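Local coordinates for protein 11S globulin (Wrightia tinctoria, PDB 5WXU) that probably serves as a seed storage protein, a hexameric 11S globulin of the cupin superfamily that also binds the plant hormone auxin, at residues Ile183-Leu186 with Ser187-Glu190; Gln192-Gln195 with Asn196-Tyr200; Gln232-Gly235 with Arg236-Val240. All coordinates share one frame; numbering follows the deposited sequence.

Contact 1. Residues Ile183-Leu186 with Ser187-Glu190; sequences IHDL and SNRE
The carboxylate of Asp185 and the side-chain amide of Asn188 meet almost at a right angle, with 88° between their planes. Asn188 approaches with its edge: an N-H of ND2 lies in the amide plane and points nearly straight at Asp185 OD2, 2.8 Å from ND2. The carboxylate is met differently, for the donor stands 46° out of its plane. At another edge of the amide, Asn188 OD1 accepts the backbone N of Glu190 at 3.0 Å, in the carbonyl plane and on a lone pair. Asparagine suits this place because a single flat group both donates backward and accepts from ahead. ND2 has a further acceptor in the carbonyl of Leu329, which gives bonds at both ends of the amide that probably fix its rotation.

Asp185 is placed for this by its first torsion: CG lies opposite the backbone N (chi1 -179°), which brings the carboxylate alongside the residues that follow. At its other oxygen, Asp185 OD1 accepts a hydrogen bond from a water 2.7 Å away, and the same water lies 2.7 Å from Ser187 OG, bridging the two residues. OD2 also forms a salt bridge with Arg28 of the second subunit, which probably helps to balance the buried negative charge.

The backbone closes only loosely, Asn188 N to Asp185 O being a weak bond of 3.4 Å. Strand 178-185 of the N-terminal cupin domain thus ends in a type I beta turn, Asp185 to Asn188, followed directly by an Asx turn at Asn188.

Contact 2. Residues Gln192-Gln195 with Asn196-Tyr200; sequences QLDQ and NLRRY. With PO4 (phosphate ion), chain N.
Charge dominates the meeting of Asp194 with Arg198. The guanidinium grips the carboxylate end-on, one nitrogen to each oxygen: Arg198 NH1 lies 2.8 Å from Asp194 OD1 and Arg198 NH2 lies 2.8 Å from Asp194 OD2. Both bonds leave close to the guanidinium plane, but the carboxylate is turned 40° against it and neither oxygen is met in the carboxylate plane: NH1 stands above it at OD1, and NH2 reaches OD2 on the syn side but tilted 32° out. A bend at chi2 (78°) folds the arginine chain back toward its partner. OD2 also accepts the backbone N of Cys44 of the third subunit, which ties the pair into the assembly.

Among hydrogen bonds to the backbone, Arg198 NH1 donates to Asn196 O at 2.9 Å, so one nitrogen joins the carboxylate to the main chain. A weak bond of 2.8 Å from Asn196 N to Asp194 O closes the tight turn at Gln195. With an alanine here in place of Arg198, the Asp194 carboxylate would probably be left without its charged mate in a buried setting, and the turn would lose its side-chain brace.

Apolar packing comes from Leu193, whose CB and CD1 lie over one face of the Arg198 guanidinium, Leu193 CD1 3.9 Å from Arg198 NE; a leucine can cover that face without competing for its N-H groups.

Next along the chain, Arg199 NH1 binds O4 of a phosphate ion at 2.9 Å, an anion probably taken from the crystallisation liquor, with His85, Ser96, Asn98 and His168 as further partners. Leu197 CD2 sits over the centre of the Arg199 guanidinium. An inverse gamma turn centred on Gln195, with the Asp194-Arg198 salt bridge reaching past it, leads into strand 198-201 of the N-terminal cupin domain.

Contact 3. Residues Gln232-Gly235 with Arg236-Val240; sequences QFLG and RASGV
Helix 231-238 ends here, and the chain leaves it through Gly239, the first residue past the helix and one with positive phi, a conformation that glycine adopts readily. Before the exit the backbone follows the alpha-helical pattern: Arg236 N bonds Gln232 O at 3.0 Å, and Ala237 N bonds Phe233 O at 3.0 Å. At the exit the spacing lengthens by one residue, with Val240 N reaching Gly235 O at 3.3 Å. Gly235 fits because a side-chain carbon on it would come tightly against Val240 O.

Ser238 reinforces the last turn. Its OG, set beside its own backbone N (chi1 -42°), donates to Leu234 O at 2.8 Å, while Ser238 N gives the same oxygen a 2.9 Å bond. Leu234 CD1 packs 3.8 Å from Ser238 OG.

Arg236 curls back over the preceding turn, its chain bent at chi3 (41°), and Arg236 NH1 comes 4.1 Å from Phe233 CD1. The ring and guanidinium planes are 22° apart, and the two side chains cross obliquely. The phenyl ring makes its cation-pi interaction with Arg364 of the third subunit.

Chemically, two donors on one carbonyl and a departing chain held by another are consistent with a compact helix end, while Leu234 packs on Ile245 of the next helix, and Phe233 and Ala237 on Met343 of the third subunit.

Contacts 1 and 2 are buried neighbours in the N-terminal cupin domain, their centres about 9 Å apart: contact 1 leaves strand 178-185, contact 2 enters strand 198-201, and they touch where His184 ND1 lies 3.5 Å from Leu197 CD2. Contact 3 sits farther out, its centre about 37 Å from the centre of the chain and about 28 Å from that of contact 2. It combines buried residues with exposed Gln232 and Arg236. Contact 2 holds its own salt bridge, whereas Asp185 in contact 1 finds its charged partner, Arg28, on the second subunit; the helix end relies mainly on backbone and hydroxyl bonds. All three border the third subunit, and contacts 1 and 2 meet the second as well.

Contact 1. Residues Ile183-Leu186 with Ser187-Glu190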
ATOM      1  N   ILE B 183       6.918 -16.145  23.070  1.00 15.82           N
ATOM      2  CA  ILE B 183       7.138 -16.862  21.840  1.00 16.42           C
ATOM      3  C   ILE B 183       7.902 -15.898  20.945  1.00 16.62           C
ATOM      4  O   ILE B 183       7.391 -14.843  20.513  1.00 16.55           O
ATOM      5  CB  ILE B 183       5.865 -17.306  21.165  1.00 17.20           C
ATOM      6  CG1 ILE B 183       4.969 -18.126  22.071  1.00 18.46           C
ATOM      7  CG2 ILE B 183       6.187 -18.143  19.928  1.00 18.44           C
ATOM      8  CD1 ILE B 183       5.637 -19.279  22.797  1.00 19.86           C
ATOM      9  N   HIS B 184       9.142 -16.253  20.677  1.00 15.87           N
ATOM     10  CA  HIS B 184       9.999 -15.497  19.735  1.00 17.95           C
ATOM     11  C   HIS B 184       9.938 -16.096  18.364  1.00 17.38           C
ATOM     12  O   HIS B 184      10.099 -17.316  18.241  1.00 17.41           O
ATOM     13  CB  HIS B 184      11.449 -15.450  20.179  1.00 16.34           C
ATOM     14  CG  HIS B 184      11.735 -14.502  21.284  1.00 20.13           C
ATOM     15  ND1 HIS B 184      11.834 -14.938  22.588  1.00 22.51           N
ATOM     16  CD2 HIS B 184      12.049 -13.171  21.306  1.00 22.33           C
ATOM     17  CE1 HIS B 184      12.105 -13.921  23.380  1.00 21.23           C
ATOM     18  NE2 HIS B 184      12.234 -12.834  22.634  1.00 22.80           N
ATOM     19  N   ASP B 185       9.686 -15.272  17.339  1.00 14.17           N
ATOM     20  CA  ASP B 185       9.562 -15.764  15.953  1.00 14.81           C
ATOM     21  C   ASP B 185      10.900 -15.627  15.266  1.00 15.12           C
ATOM     22  O   ASP B 185      11.244 -14.563  14.690  1.00 15.04           O
ATOM     23  CB  ASP B 185       8.450 -14.959  15.264  1.00 14.78           C
ATOM     24  CG  ASP B 185       8.213 -15.390  13.876  1.00 15.93           C
ATOM     25  OD1 ASP B 185       8.806 -16.417  13.455  1.00 17.99           O
ATOM     26  OD2 ASP B 185       7.495 -14.602  13.166  1.00 17.99           O
ATOM     27  N   LEU B 186      11.716 -16.665  15.350  1.00 15.99           N
ATOM     28  CA  LEU B 186      13.056 -16.583  14.796  1.00 15.76           C
ATOM     29  C   LEU B 186      13.123 -16.454  13.284  1.00 15.28           C
ATOM     30  O   LEU B 186      14.029 -15.840  12.777  1.00 15.99           O
ATOM     31  CB  LEU B 186      13.852 -17.850  15.154  1.00 15.76           C
ATOM     32  CG  LEU B 186      13.981 -18.085  16.668  1.00 18.14           C
ATOM     33  CD1 LEU B 186      14.755 -19.394  16.869  1.00 20.73           C
ATOM     34  CD2 LEU B 186      14.637 -16.970  17.427  1.00 19.58           C
ATOM     35  N   SER B 187      12.204 -17.050  12.551  1.00 14.40           N
ATOM     36  CA  SER B 187      12.263 -17.050  11.118  1.00 16.60           C
ATOM     37  C   SER B 187      11.725 -15.775  10.512  1.00 16.14           C
ATOM     38  O   SER B 187      11.661 -15.672   9.292  1.00 15.93           O
ATOM     39  CB  SER B 187      11.549 -18.265  10.474  1.00 16.28           C
ATOM     40  OG  SER B 187      10.133 -18.116  10.439  1.00 16.74           O
ATOM     41  N   ASN B 188      11.303 -14.853  11.342  1.00 14.91           N
ATOM     42  CA  ASN B 188      10.715 -13.565  10.897  1.00 14.66           C
ATOM     43  C   ASN B 188      11.686 -12.762  10.060  1.00 15.24           C
ATOM     44  O   ASN B 188      12.854 -12.780  10.285  1.00 16.48           O
ATOM     45  CB  ASN B 188      10.297 -12.764  12.152  1.00 14.96           C
ATOM     46  CG  ASN B 188       9.258 -11.697  11.842  1.00 16.44           C
ATOM     47  OD1 ASN B 188       9.610 -10.559  11.394  1.00 16.30           O
ATOM     48  ND2 ASN B 188       7.995 -12.002  12.164  1.00 15.26           N
ATOM     49  N   ARG B 189      11.150 -12.007   9.053  1.00 14.50           N
ATOM     50  CA  ARG B 189      12.003 -11.132   8.287  1.00 14.83           C
ATOM     51  C   ARG B 189      12.806 -10.146   9.144  1.00 14.73           C
ATOM     52  O   ARG B 189      13.867  -9.698   8.677  1.00 15.64           O
ATOM     53  CB  ARG B 189      11.180 -10.392   7.242  1.00 16.56           C
ATOM     54  CG  ARG B 189      10.114  -9.494   7.796  1.00 19.23           C
ATOM     55  CD  ARG B 189       9.109  -8.956   6.796  1.00 21.40           C
ATOM     56  NE  ARG B 189       8.082  -8.194   7.478  1.00 24.05           N
ATOM     57  CZ  ARG B 189       7.140  -7.449   6.870  1.00 31.32           C
ATOM     58  NH1 ARG B 189       7.054  -7.413   5.532  1.00 31.33           N
ATOM     59  NH2 ARG B 189       6.263  -6.754   7.603  1.00 28.54           N
ATOM     60  N   GLU B 190      12.312  -9.790  10.329  1.00 14.78           N
ATOM     61  CA  GLU B 190      13.032  -8.838  11.173  1.00 16.05           C
ATOM     62  C   GLU B 190      14.375  -9.419  11.690  1.00 15.96           C
ATOM     63  O   GLU B 190      15.218  -8.636  12.091  1.00 16.03           O
ATOM     64  CB  GLU B 190      12.195  -8.391  12.369  1.00 16.82           C
ATOM     65  CG  GLU B 190      10.997  -7.491  12.013  1.00 17.45           C
ATOM     66  CD  GLU B 190      10.241  -6.940  13.213  1.00 23.02           C
ATOM     67  OE1 GLU B 190      10.474  -7.355  14.374  1.00 21.88           O
ATOM     68  OE2 GLU B 190       9.396  -6.038  12.986  1.00 26.01           O
TER
HETATM   69  O   HOH W   1       8.469 -18.870  12.373  1.00 17.52           O

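Contact 2. Residues Gln192-Gln195 with Asn196-Tyr200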
ATOM      1  N   GLN B 192      17.742 -10.767  10.757  1.00 14.29           N
ATOM      2  CA  GLN B 192      18.683 -10.954   9.661  1.00 13.29           C
ATOM      3  C   GLN B 192      19.946 -11.700  10.052  1.00 16.45           C
ATOM      4  O   GLN B 192      20.917 -11.737   9.272  1.00 15.17           O
ATOM      5  CB  GLN B 192      19.091  -9.617   9.009  1.00 13.84           C
ATOM      6  CG  GLN B 192      17.944  -8.827   8.427  1.00 13.74           C
ATOM      7  CD  GLN B 192      18.370  -7.664   7.542  1.00 16.80           C
ATOM      8  OE1 GLN B 192      19.485  -7.642   7.004  1.00 15.15           O
ATOM      9  NE2 GLN B 192      17.442  -6.755   7.292  1.00 19.43           N
ATOM     10  N   LEU B 193      19.978 -12.193  11.277  1.00 15.04           N
ATOM     11  CA  LEU B 193      21.192 -12.836  11.796  1.00 15.49           C
ATOM     12  C   LEU B 193      21.198 -14.309  11.345  1.00 16.65           C
ATOM     13  O   LEU B 193      21.692 -14.588  10.284  1.00 17.18           O
ATOM     14  CB  LEU B 193      21.367 -12.647  13.273  1.00 16.21           C
ATOM     15  CG  LEU B 193      21.651 -11.209  13.690  1.00 16.89           C
ATOM     16  CD1 LEU B 193      21.363 -10.976  15.155  1.00 18.38           C
ATOM     17  CD2 LEU B 193      23.127 -10.873  13.400  1.00 17.33           C
ATOM     18  N   ASP B 194      20.679 -15.208  12.165  1.00 15.57           N
ATOM     19  CA  ASP B 194      20.522 -16.595  11.813  1.00 16.27           C
ATOM     20  C   ASP B 194      19.450 -17.131  12.796  1.00 15.25           C
ATOM     21  O   ASP B 194      18.925 -16.386  13.669  1.00 16.61           O
ATOM     22  CB  ASP B 194      21.857 -17.329  11.933  1.00 16.76           C
ATOM     23  CG  ASP B 194      22.478 -17.137  13.360  1.00 19.56           C
ATOM     24  OD1 ASP B 194      21.813 -17.410  14.357  1.00 18.41           O
ATOM     25  OD2 ASP B 194      23.615 -16.624  13.473  1.00 19.13           O
ATOM     26  N   GLN B 195      19.131 -18.405  12.692  1.00 16.07           N
ATOM     27  CA  GLN B 195      17.951 -18.929  13.354  1.00 16.98           C
ATOM     28  C   GLN B 195      18.215 -19.370  14.798  1.00 17.99           C
ATOM     29  O   GLN B 195      17.973 -20.546  15.172  1.00 20.02           O
ATOM     30  CB  GLN B 195      17.358 -20.080  12.505  1.00 17.40           C
ATOM     31  CG  GLN B 195      17.032 -19.657  11.076  1.00 16.85           C
ATOM     32  CD  GLN B 195      16.046 -18.493  11.092  1.00 19.20           C
ATOM     33  OE1 GLN B 195      14.929 -18.660  11.513  1.00 17.46           O
ATOM     34  NE2 GLN B 195      16.495 -17.309  10.722  1.00 20.13           N
ATOM     35  N   ASN B 196      18.683 -18.424  15.592  1.00 19.79           N
ATOM     36  CA  ASN B 196      19.015 -18.632  17.011  1.00 17.88           C
ATOM     37  C   ASN B 196      18.673 -17.351  17.721  1.00 19.05           C
ATOM     38  O   ASN B 196      18.921 -16.259  17.191  1.00 19.11           O
ATOM     39  CB  ASN B 196      20.506 -18.934  17.224  1.00 19.20           C
ATOM     40  CG  ASN B 196      20.956 -20.193  16.510  1.00 23.42           C
ATOM     41  OD1 ASN B 196      21.526 -20.126  15.376  1.00 24.84           O
ATOM     42  ND2 ASN B 196      20.621 -21.347  17.086  1.00 18.28           N
ATOM     43  N   LEU B 197      18.078 -17.463  18.923  1.00 17.37           N
ATOM     44  CA  LEU B 197      17.755 -16.270  19.676  1.00 17.30           C
ATOM     45  C   LEU B 197      18.946 -15.664  20.405  1.00 20.30           C
ATOM     46  O   LEU B 197      19.673 -16.406  21.122  1.00 19.69           O
ATOM     47  CB  LEU B 197      16.661 -16.602  20.700  1.00 17.94           C
ATOM     48  CG  LEU B 197      16.141 -15.480  21.547  1.00 20.93           C
ATOM     49  CD1 LEU B 197      15.438 -14.432  20.683  1.00 20.31           C
ATOM     50  CD2 LEU B 197      15.168 -16.018  22.603  1.00 23.00           C
ATOM     51  N   ARG B 198      19.066 -14.344  20.316  1.00 18.61           N
ATOM     52  CA  ARG B 198      19.923 -13.533  21.139  1.00 19.12           C
ATOM     53  C   ARG B 198      19.141 -12.770  22.140  1.00 19.35           C
ATOM     54  O   ARG B 198      18.058 -12.204  21.834  1.00 18.23           O
ATOM     55  CB  ARG B 198      20.710 -12.484  20.332  1.00 20.23           C
ATOM     56  CG  ARG B 198      21.898 -12.968  19.552  1.00 21.22           C
ATOM     57  CD  ARG B 198      21.554 -13.636  18.291  1.00 23.18           C
ATOM     58  NE  ARG B 198      22.715 -13.858  17.408  1.00 20.38           N
ATOM     59  CZ  ARG B 198      22.663 -14.713  16.429  1.00 19.52           C
ATOM     60  NH1 ARG B 198      21.566 -15.402  16.220  1.00 19.26           N
ATOM     61  NH2 ARG B 198      23.717 -14.931  15.666  1.00 19.19           N
ATOM     62  N   ARG B 199      19.640 -12.741  23.392  1.00 18.36           N
ATOM     63  CA  ARG B 199      19.080 -11.879  24.419  1.00 21.05           C
ATOM     64  C   ARG B 199      20.126 -10.955  24.944  1.00 20.69           C
ATOM     65  O   ARG B 199      21.042 -11.379  25.620  1.00 20.68           O
ATOM     66  CB  ARG B 199      18.462 -12.665  25.600  1.00 20.91           C
ATOM     67  CG  ARG B 199      17.447 -13.741  25.145  1.00 23.84           C
ATOM     68  CD  ARG B 199      16.909 -14.524  26.353  1.00 29.74           C
ATOM     69  NE  ARG B 199      16.600 -15.909  26.018  1.00 30.99           N
ATOM     70  CZ  ARG B 199      15.419 -16.487  26.188  1.00 32.31           C
ATOM     71  NH1 ARG B 199      14.351 -15.811  26.655  1.00 31.98           N
ATOM     72  NH2 ARG B 199      15.308 -17.765  25.838  1.00 35.39           N
ATOM     73  N   TYR B 200      19.963  -9.669  24.638  1.00 18.38           N
ATOM     74  CA  TYR B 200      20.947  -8.656  24.921  1.00 18.92           C
ATOM     75  C   TYR B 200      20.387  -7.820  26.037  1.00 18.89           C
ATOM     76  O   TYR B 200      19.473  -7.074  25.844  1.00 19.15           O
ATOM     77  CB  TYR B 200      21.305  -7.837  23.668  1.00 21.31           C
ATOM     78  CG  TYR B 200      22.244  -8.594  22.685  1.00 24.58           C
ATOM     79  CD1 TYR B 200      22.631  -9.947  22.897  1.00 30.10           C
ATOM     80  CD2 TYR B 200      22.780  -7.979  21.610  1.00 28.40           C
ATOM     81  CE1 TYR B 200      23.443 -10.619  21.998  1.00 31.49           C
ATOM     82  CE2 TYR B 200      23.568  -8.654  20.677  1.00 31.12           C
ATOM     83  CZ  TYR B 200      23.934  -9.956  20.867  1.00 32.38           C
ATOM     84  OH  TYR B 200      24.811 -10.603  19.964  1.00 29.71           O
TER
HETATM   85  P   PO4 N 501      13.589 -11.710  26.586  1.00 44.29           P
HETATM   86  O1  PO4 N 501      15.069 -11.108  26.378  1.00 26.75           O
HETATM   87  O2  PO4 N 501      12.432 -10.834  27.039  1.00 45.13           O
HETATM   88  O3  PO4 N 501      13.020 -11.999  25.191  1.00 48.11           O
HETATM   89  O4  PO4 N 501      13.511 -13.122  27.170  1.00 35.10           O

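Contact 3. Residues Gln232-Gly235 with Arg236-Val240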
ATOM      1  N   GLN B 232      36.473   2.524  30.104  1.00 27.39           N
ATOM      2  CA  GLN B 232      36.972   3.887  29.971  1.00 29.32           C
ATOM      3  C   GLN B 232      36.433   4.532  28.710  1.00 24.37           C
ATOM      4  O   GLN B 232      36.145   5.676  28.710  1.00 23.04           O
ATOM      5  CB  GLN B 232      38.514   3.946  29.917  1.00 34.96           C
ATOM      6  CG  GLN B 232      39.192   3.686  31.259  1.00 44.86           C
ATOM      7  CD  GLN B 232      39.346   4.932  32.132  1.00 56.25           C
ATOM      8  OE1 GLN B 232      39.038   6.071  31.708  1.00 61.42           O
ATOM      9  NE2 GLN B 232      39.814   4.720  33.381  1.00 56.71           N
ATOM     10  N   PHE B 233      36.301   3.720  27.674  1.00 23.68           N
ATOM     11  CA  PHE B 233      35.844   4.166  26.337  1.00 23.23           C
ATOM     12  C   PHE B 233      34.366   4.464  26.421  1.00 23.91           C
ATOM     13  O   PHE B 233      33.920   5.589  26.148  1.00 23.49           O
ATOM     14  CB  PHE B 233      36.186   3.059  25.343  1.00 23.91           C
ATOM     15  CG  PHE B 233      36.028   3.436  23.867  1.00 24.38           C
ATOM     16  CD1 PHE B 233      36.058   4.726  23.419  1.00 29.38           C
ATOM     17  CD2 PHE B 233      35.855   2.413  22.934  1.00 26.12           C
ATOM     18  CE1 PHE B 233      35.927   4.996  22.054  1.00 28.98           C
ATOM     19  CE2 PHE B 233      35.701   2.684  21.585  1.00 25.03           C
ATOM     20  CZ  PHE B 233      35.773   3.978  21.152  1.00 24.75           C
ATOM     21  N   LEU B 234      33.617   3.506  26.963  1.00 23.82           N
ATOM     22  CA  LEU B 234      32.223   3.750  27.230  1.00 23.93           C
ATOM     23  C   LEU B 234      31.957   4.918  28.208  1.00 22.53           C
ATOM     24  O   LEU B 234      31.023   5.744  28.016  1.00 21.49           O
ATOM     25  CB  LEU B 234      31.533   2.465  27.661  1.00 24.94           C
ATOM     26  CG  LEU B 234      30.030   2.614  27.907  1.00 27.10           C
ATOM     27  CD1 LEU B 234      29.237   3.070  26.690  1.00 28.83           C
ATOM     28  CD2 LEU B 234      29.536   1.231  28.322  1.00 30.12           C
ATOM     29  N   GLY B 235      32.800   5.028  29.256  1.00 23.01           N
ATOM     30  CA  GLY B 235      32.729   6.168  30.141  1.00 22.96           C
ATOM     31  C   GLY B 235      32.920   7.500  29.457  1.00 21.97           C
ATOM     32  O   GLY B 235      32.163   8.395  29.671  1.00 24.21           O
ATOM     33  N   ARG B 236      33.887   7.607  28.546  1.00 23.72           N
ATOM     34  CA  ARG B 236      34.117   8.879  27.868  1.00 26.03           C
ATOM     35  C   ARG B 236      32.953   9.233  26.958  1.00 23.55           C
ATOM     36  O   ARG B 236      32.529  10.386  26.874  1.00 24.70           O
ATOM     37  CB  ARG B 236      35.467   8.889  27.127  1.00 27.81           C
ATOM     38  CG  ARG B 236      36.591   9.281  28.112  1.00 36.48           C
ATOM     39  CD  ARG B 236      38.006   8.767  27.774  1.00 45.35           C
ATOM     40  NE  ARG B 236      38.331   8.864  26.339  1.00 53.15           N
ATOM     41  CZ  ARG B 236      38.652   7.841  25.518  1.00 57.67           C
ATOM     42  NH1 ARG B 236      38.737   6.569  25.940  1.00 50.09           N
ATOM     43  NH2 ARG B 236      38.914   8.103  24.242  1.00 55.95           N
ATOM     44  N   ALA B 237      32.414   8.202  26.312  1.00 22.74           N
ATOM     45  CA  ALA B 237      31.254   8.429  25.486  1.00 22.57           C
ATOM     46  C   ALA B 237      30.005   8.922  26.267  1.00 22.97           C
ATOM     47  O   ALA B 237      29.334   9.913  25.908  1.00 23.75           O
ATOM     48  CB  ALA B 237      30.986   7.158  24.684  1.00 22.40           C
ATOM     49  N   SER B 238      29.737   8.251  27.397  1.00 20.93           N
ATOM     50  CA  SER B 238      28.622   8.624  28.259  1.00 22.39           C
ATOM     51  C   SER B 238      28.778   9.871  29.158  1.00 24.16           C
ATOM     52  O   SER B 238      27.778  10.344  29.693  1.00 24.25           O
ATOM     53  CB  SER B 238      28.265   7.454  29.140  1.00 24.90           C
ATOM     54  OG  SER B 238      28.287   6.273  28.408  1.00 30.44           O
ATOM     55  N   GLY B 239      29.987  10.401  29.281  1.00 22.86           N
ATOM     56  CA  GLY B 239      30.293  11.526  30.173  1.00 26.24           C
ATOM     57  C   GLY B 239      30.208  11.177  31.655  1.00 27.47           C
ATOM     58  O   GLY B 239      29.901  12.052  32.451  1.00 26.68           O
ATOM     59  N   VAL B 240      30.403   9.914  31.990  1.00 25.64           N
ATOM     60  CA  VAL B 240      30.457   9.468  33.367  1.00 26.25           C
ATOM     61  C   VAL B 240      31.759   8.753  33.687  1.00 27.91           C
ATOM     62  O   VAL B 240      32.458   8.265  32.821  1.00 27.18           O
ATOM     63  CB  VAL B 240      29.319   8.492  33.729  1.00 27.26           C
ATOM     64  CG1 VAL B 240      27.992   9.179  33.666  1.00 29.91           C
ATOM     65  CG2 VAL B 240      29.383   7.160  32.996  1.00 24.53           C
TER